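PDB 3U52: phenol hydroxylase component phN from Pseudomonas stutzeri, which probably hydroxylates phenol at a diiron centre, as the oxygenase subunit of a bacterial multicomponent monooxygenase. Local coordinates for residues Q65-E69 / D137-H141; Y14-R19 / D52-T57. All blocks are in the same frame, centred on the assembly; numbering follows the deposited sequence.

Interaction 1. Residues Q65-E69 / D137-H141; sequences QAEKE and DELRH. With FE (Fe (III) ion), chain G.
Arg-140 reaches from one helix to Glu-69 on another within the helical bundle that holds the diiron centre, the fold of the methane, phenol and alkene hydroxylases. The axes of 65-69 and 137-141 run almost parallel, 8° apart, yet come no nearer than 13.5 Å. The gap is spanned mainly by long polar side chains.

The charged link is a salt bridge. Arg-140 NH1 faces Glu-69 OE1 near the edge of the guanidinium, at a modelled separation of 2.4 Å, which is too short to be taken literally. The carboxylate is turned 69° from the guanidinium plane, and the two side chains pass alongside, pointing opposite ways. The Arg-140 chain runs straight through its first two torsions and then bends at chi3 (106°), which turns the guanidinium; the same OE1 of Glu-69 also lies 3.5 Å from Arg-140 CD.

Looser packing surrounds the guanidinium. The amide of Gln-65 lies over one face, offset toward the rim, while Lys-68 CE comes obliquely within 4.1 Å of Arg-140 NH2. Lys-68 NZ, 4.7 Å from Arg-140 NH2, turns instead to Ser-228 O and Ser-231 OG. Asp-232 OD2 forms a salt bridge with Arg-140 NH2, which would help offset the two like charges.

Metal coordination occupies another side of helix 125-155. Glu-138 and His-141 bind one iron together with Glu-108. Asp-232 also accepts a bond from His-141 NE2, a second-shell tie between this ligand and Arg-140. Asp-137 plays a comparable part toward the other iron: OD2 bonds to NE2 of its ligand His-236 and pairs with Arg-235, while OD1 meets Tyr-61 OH. At the first iron, Glu-138 OE2 stands at 2.2 Å and His-141 ND1 at 2.4 Å.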
loop_
_atom_site.group_PDB
_atom_site.type_symbol
_atom_site.label_atom_id
_atom_site.label_comp_id
_atom_site.label_asym_id
_atom_site.label_seq_id
_atom_site.Cartn_x
_atom_site.Cartn_y
_atom_site.Cartn_z
ATOM N N GLN A 65 -12.677 2.505 -6.190
ATOM C CA GLN A 65 -12.521 2.801 -4.771
ATOM C C GLN A 65 -11.764 1.674 -4.073
ATOM O O GLN A 65 -11.006 1.950 -3.159
ATOM C CB GLN A 65 -13.888 3.013 -4.099
ATOM C CG GLN A 65 -14.612 4.251 -4.609
ATOM C CD GLN A 65 -13.808 5.555 -4.413
ATOM O OE1 GLN A 65 -13.818 6.153 -3.377
ATOM N NE2 GLN A 65 -13.157 5.991 -5.430
ATOM N N ALA A 66 -11.964 0.415 -4.490
ATOM C CA ALA A 66 -11.236 -0.702 -3.881
ATOM C C ALA A 66 -9.720 -0.565 -4.118
ATOM O O ALA A 66 -8.918 -0.842 -3.219
ATOM C CB ALA A 66 -11.741 -2.041 -4.371
ATOM N N GLU A 67 -9.353 -0.067 -5.292
ATOM C CA GLU A 67 -7.936 0.169 -5.654
ATOM C C GLU A 67 -7.270 1.237 -4.768
ATOM O O GLU A 67 -6.161 0.990 -4.237
ATOM C CB GLU A 67 -7.770 0.474 -7.150
ATOM C CG GLU A 67 -6.313 0.742 -7.601
ATOM C CD GLU A 67 -5.391 -0.527 -7.601
ATOM O OE1 GLU A 67 -5.911 -1.678 -7.475
ATOM O OE2 GLU A 67 -4.135 -0.369 -7.744
ATOM N N LYS A 68 -7.959 2.368 -4.568
ATOM C CA LYS A 68 -7.497 3.432 -3.686
ATOM C C LYS A 68 -7.385 2.940 -2.239
ATOM O O LYS A 68 -6.376 3.220 -1.562
ATOM C CB LYS A 68 -8.464 4.623 -3.732
ATOM C CG LYS A 68 -8.642 5.189 -5.180
ATOM C CD LYS A 68 -9.975 6.033 -5.342
ATOM C CE LYS A 68 -10.093 7.144 -4.319
ATOM N NZ LYS A 68 -8.976 8.057 -4.637
ATOM N N GLU A 69 -8.425 2.235 -1.757
ATOM C CA GLU A 69 -8.435 1.667 -0.388
ATOM C C GLU A 69 -7.319 0.664 -0.070
ATOM O O GLU A 69 -6.733 0.702 1.022
ATOM C CB GLU A 69 -9.784 1.017 -0.054
ATOM C CG GLU A 69 -10.957 1.996 0.051
ATOM C CD GLU A 69 -10.984 2.754 1.369
ATOM O OE1 GLU A 69 -10.633 3.966 1.398
ATOM O OE2 GLU A 69 -11.359 2.127 2.390
ATOM N N ASP A 137 -19.388 8.081 0.139
ATOM C CA ASP A 137 -18.048 8.707 0.259
ATOM C C ASP A 137 -17.795 9.340 1.624
ATOM O O ASP A 137 -16.668 9.293 2.147
ATOM C CB ASP A 137 -17.822 9.803 -0.807
ATOM C CG ASP A 137 -17.849 9.306 -2.234
ATOM O OD1 ASP A 137 -17.679 8.098 -2.567
ATOM O OD2 ASP A 137 -18.082 10.193 -3.091
ATOM N N GLU A 138 -18.794 10.014 2.204
ATOM C CA GLU A 138 -18.614 10.623 3.541
ATOM C C GLU A 138 -18.460 9.552 4.618
ATOM O O GLU A 138 -17.702 9.745 5.570
ATOM C CB GLU A 138 -19.777 11.535 3.908
ATOM C CG GLU A 138 -20.048 12.553 2.811
ATOM C CD GLU A 138 -18.933 13.609 2.718
ATOM O OE1 GLU A 138 -19.045 14.506 1.881
ATOM O OE2 GLU A 138 -17.936 13.539 3.484
ATOM N N LEU A 139 -19.188 8.448 4.489
ATOM C CA LEU A 139 -18.954 7.314 5.349
ATOM C C LEU A 139 -17.486 6.873 5.233
ATOM O O LEU A 139 -16.810 6.571 6.211
ATOM C CB LEU A 139 -19.843 6.143 4.911
ATOM C CG LEU A 139 -19.724 4.935 5.873
ATOM C CD1 LEU A 139 -19.968 5.308 7.397
ATOM C CD2 LEU A 139 -20.655 3.755 5.406
ATOM N N ARG A 140 -17.008 6.775 4.016
ATOM C CA ARG A 140 -15.618 6.397 3.831
ATOM C C ARG A 140 -14.705 7.364 4.549
ATOM O O ARG A 140 -13.766 6.952 5.207
ATOM C CB ARG A 140 -15.266 6.410 2.356
ATOM C CG ARG A 140 -13.771 6.090 2.156
ATOM C CD ARG A 140 -13.430 5.932 0.749
ATOM N NE ARG A 140 -12.717 7.071 0.323
ATOM C CZ ARG A 140 -11.444 7.055 -0.019
ATOM N NH1 ARG A 140 -10.743 5.924 0.003
ATOM N NH2 ARG A 140 -10.878 8.184 -0.385
ATOM N N HIS A 141 -14.982 8.659 4.418
ATOM C CA HIS A 141 -14.110 9.707 4.959
ATOM C C HIS A 141 -14.079 9.621 6.460
ATOM O O HIS A 141 -13.024 9.685 7.079
ATOM C CB HIS A 141 -14.576 11.105 4.478
ATOM C CG HIS A 141 -14.316 11.339 3.021
ATOM N ND1 HIS A 141 -14.762 12.458 2.356
ATOM C CD2 HIS A 141 -13.659 10.591 2.094
ATOM C CE1 HIS A 141 -14.393 12.393 1.088
ATOM N NE2 HIS A 141 -13.706 11.284 0.909
HETATM FE FE FE G . -15.928 14.321 3.268
#

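Interaction 2. Residues Y14-R19 / D52-T57; sequences YQYLTR and DPFRLT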
loop_
_atom_site.group_PDB
_atom_site.type_symbol
_atom_site.label_atom_id
_atom_site.label_comp_id
_atom_site.label_asym_id
_atom_site.label_seq_id
_atom_site.Cartn_x
_atom_site.Cartn_y
_atom_site.Cartn_z
ATOM N N TYR A 14 -25.962 6.387 -19.548
ATOM C CA TYR A 14 -25.891 6.490 -18.097
ATOM C C TYR A 14 -27.286 6.804 -17.516
ATOM O O TYR A 14 -27.654 6.264 -16.527
ATOM C CB TYR A 14 -24.863 7.545 -17.662
ATOM C CG TYR A 14 -24.792 7.665 -16.164
ATOM C CD1 TYR A 14 -25.382 8.743 -15.504
ATOM C CD2 TYR A 14 -24.136 6.678 -15.408
ATOM C CE1 TYR A 14 -25.312 8.832 -14.107
ATOM C CE2 TYR A 14 -24.079 6.751 -14.052
ATOM C CZ TYR A 14 -24.643 7.824 -13.403
ATOM O OH TYR A 14 -24.586 7.876 -12.035
ATOM N N GLN A 15 -28.052 7.672 -18.155
ATOM C CA GLN A 15 -29.431 7.908 -17.770
ATOM C C GLN A 15 -30.304 6.657 -17.792
ATOM O O GLN A 15 -31.079 6.424 -16.895
ATOM C CB GLN A 15 -30.020 9.039 -18.611
ATOM C CG GLN A 15 -29.280 10.301 -18.276
ATOM C CD GLN A 15 -29.918 11.584 -18.780
ATOM O OE1 GLN A 15 -30.927 11.559 -19.486
ATOM N NE2 GLN A 15 -29.314 12.729 -18.410
ATOM N N TYR A 16 -30.159 5.831 -18.807
ATOM C CA TYR A 16 -30.867 4.579 -18.846
ATOM C C TYR A 16 -30.510 3.612 -17.728
ATOM O O TYR A 16 -31.294 2.755 -17.421
ATOM C CB TYR A 16 -30.654 3.898 -20.192
ATOM C CG TYR A 16 -31.778 4.182 -21.174
ATOM C CD1 TYR A 16 -31.560 4.933 -22.325
ATOM C CD2 TYR A 16 -33.044 3.679 -20.958
ATOM C CE1 TYR A 16 -32.619 5.178 -23.243
ATOM C CE2 TYR A 16 -34.082 3.912 -21.856
ATOM C CZ TYR A 16 -33.870 4.658 -22.971
ATOM O OH TYR A 16 -34.931 4.859 -23.801
ATOM N N LEU A 17 -29.298 3.714 -17.199
ATOM C CA LEU A 17 -28.796 2.893 -16.083
ATOM C C LEU A 17 -29.040 3.537 -14.709
ATOM O O LEU A 17 -28.611 3.008 -13.702
ATOM C CB LEU A 17 -27.292 2.661 -16.248
ATOM C CG LEU A 17 -26.877 1.845 -17.507
ATOM C CD1 LEU A 17 -25.388 1.619 -17.586
ATOM C CD2 LEU A 17 -27.610 0.531 -17.571
ATOM N N THR A 18 -29.668 4.701 -14.667
ATOM C CA THR A 18 -30.005 5.335 -13.385
ATOM C C THR A 18 -31.456 5.831 -13.388
ATOM O O THR A 18 -32.347 5.222 -12.774
ATOM C CB THR A 18 -29.092 6.537 -13.041
ATOM O OG1 THR A 18 -29.039 7.420 -14.169
ATOM C CG2 THR A 18 -27.648 6.095 -12.673
ATOM N N ARG A 19 -31.715 6.947 -14.050
ATOM C CA ARG A 19 -33.012 7.575 -13.855
ATOM C C ARG A 19 -34.139 6.799 -14.506
ATOM O O ARG A 19 -35.252 6.825 -14.011
ATOM C CB ARG A 19 -33.009 9.083 -14.206
ATOM C CG ARG A 19 -32.622 9.430 -15.609
ATOM C CD ARG A 19 -32.587 10.952 -15.786
ATOM N NE ARG A 19 -31.354 11.612 -15.331
ATOM C CZ ARG A 19 -31.109 12.923 -15.507
ATOM N NH1 ARG A 19 -29.967 13.475 -15.101
ATOM N NH2 ARG A 19 -32.016 13.693 -16.087
ATOM N N ASP A 52 -26.126 15.167 -14.862
ATOM C CA ASP A 52 -25.367 14.327 -13.906
ATOM C C ASP A 52 -23.992 14.936 -13.701
ATOM O O ASP A 52 -23.319 15.255 -14.663
ATOM C CB ASP A 52 -25.278 12.869 -14.383
ATOM C CG ASP A 52 -26.666 12.281 -14.762
ATOM O OD1 ASP A 52 -26.854 11.914 -15.937
ATOM O OD2 ASP A 52 -27.573 12.193 -13.920
ATOM N N PRO A 53 -23.612 15.197 -12.444
ATOM C CA PRO A 53 -22.299 15.813 -12.182
ATOM C C PRO A 53 -21.123 14.869 -12.398
ATOM O O PRO A 53 -19.964 15.336 -12.521
ATOM C CB PRO A 53 -22.393 16.275 -10.734
ATOM C CG PRO A 53 -23.459 15.388 -10.102
ATOM C CD PRO A 53 -24.420 15.025 -11.224
ATOM N N PHE A 54 -21.409 13.568 -12.427
ATOM C CA PHE A 54 -20.427 12.521 -12.739
ATOM C C PHE A 54 -21.263 11.336 -13.186
ATOM O O PHE A 54 -22.438 11.234 -12.804
ATOM C CB PHE A 54 -19.577 12.116 -11.514
ATOM C CG PHE A 54 -20.347 12.071 -10.213
ATOM C CD1 PHE A 54 -21.046 10.934 -9.830
ATOM C CD2 PHE A 54 -20.396 13.196 -9.382
ATOM C CE1 PHE A 54 -21.796 10.938 -8.594
ATOM C CE2 PHE A 54 -21.133 13.204 -8.198
ATOM C CZ PHE A 54 -21.824 12.048 -7.804
ATOM N N ARG A 55 -20.657 10.449 -13.982
ATOM C CA ARG A 55 -21.360 9.296 -14.551
ATOM C C ARG A 55 -20.643 7.993 -14.227
ATOM O O ARG A 55 -20.018 7.398 -15.101
ATOM C CB ARG A 55 -21.511 9.424 -16.069
ATOM C CG ARG A 55 -22.319 10.617 -16.525
ATOM C CD ARG A 55 -22.389 10.758 -18.035
ATOM N NE ARG A 55 -23.350 11.823 -18.371
ATOM C CZ ARG A 55 -23.072 13.127 -18.458
ATOM N NH1 ARG A 55 -24.036 13.992 -18.747
ATOM N NH2 ARG A 55 -21.841 13.584 -18.257
ATOM N N LEU A 56 -20.794 7.526 -12.998
ATOM C CA LEU A 56 -20.125 6.343 -12.509
ATOM C C LEU A 56 -21.114 5.244 -12.164
ATOM O O LEU A 56 -21.864 5.351 -11.182
ATOM C CB LEU A 56 -19.400 6.693 -11.217
ATOM C CG LEU A 56 -17.916 6.984 -11.131
ATOM C CD1 LEU A 56 -17.657 7.194 -9.634
ATOM C CD2 LEU A 56 -17.089 5.822 -11.652
ATOM N N THR A 57 -21.128 4.178 -12.929
ATOM C CA THR A 57 -22.018 3.089 -12.552
ATOM C C THR A 57 -21.420 2.360 -11.336
ATOM O O THR A 57 -20.263 2.631 -10.969
ATOM C CB THR A 57 -22.291 2.154 -13.720
ATOM O OG1 THR A 57 -21.037 1.726 -14.253
ATOM C CG2 THR A 57 -23.110 2.857 -14.790
HETATM O O HOH W 1 -24.563 10.550 -11.137
HETATM O O HOH W 2 -24.496 4.890 -10.690
HETATM O O HOH W 3 -29.159 10.045 -14.118
#
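The Tyr-14 ring lies with one face against the backbone of Arg-55, whose CA sits 3.7 Å from the ring centroid and only 10° off its normal, a CH-pi contact. Arg-55 CB and CG continue over the same ring toward Tyr-14 CG and CD1. Two opposite edges are also filled: Asp-52 OD1 lies 3.5 Å from Tyr-14 CD1, and Thr-57 CG2 touches the CD2 side while also meeting Leu-17 CD1. A chi1 of 180° carries the ring away from helix 10-16 and into the curve of 52-57.

A second flat group, the Arg-19 guanidinium, has Gln-15 NE2 over the centre of one face. Asp-52 OD2 and a water (water 3) lie at its edge. The salt bridge from Arg-19 NH1 to Asp-52 OD2 measures 3.0 Å and is nearly straight at 165°; it runs in the guanidinium plane but meets the carboxylate oxygen from above the carboxylate plane. NH1 also bonds to Trp-50 O, just before the loop segment.

Waters complete the joint. Water 3 donates to Asp-52 OD2, accepts from Arg-19 NE and bonds to Thr-18 OG1. The phenol oxygen of Tyr-14 accepts from water 1, 2.8 Å away, which also donates to Phe-54 O. That same hydroxyl donates over a longer 3.3 Å to water 2, which in turn serves Leu-56 O.

The contact thus joins the N-terminal helix and turn to the loop leading into helix 58-81, with Tyr-14 and Arg-19 also touching helix 125-155. Its chemistry is divided: the tyrosine carbons pack on loop backbone and aliphatic groups, with the Asp-52 carboxylate at one edge, while the hydroxyl reaches two loop carbonyls through water. Asp-52, its OD2 held by an arginine and a water, is probably ionised.

Overall arrangement
The two contacts follow each other along the chain: 52-57 leads directly into helix 58-81, which carries 65-69. Their centres lie 20 Å apart and their nearest atoms about 6 Å, without touching. Interaction 1 belongs to the diiron site itself, contributing two ligands of one iron and placing the Asp-137 side chain about 6 Å from the other. Interaction 2 sits farther out, although the side chain of Phe-54 comes within about 10 Å of an iron. Helices 125-155 and 220-250 connect them: Arg-235, the salt-bridge partner of Asp-137, is also packed against Phe-54 and Leu-56, while Met-133 touches these same two loop residues.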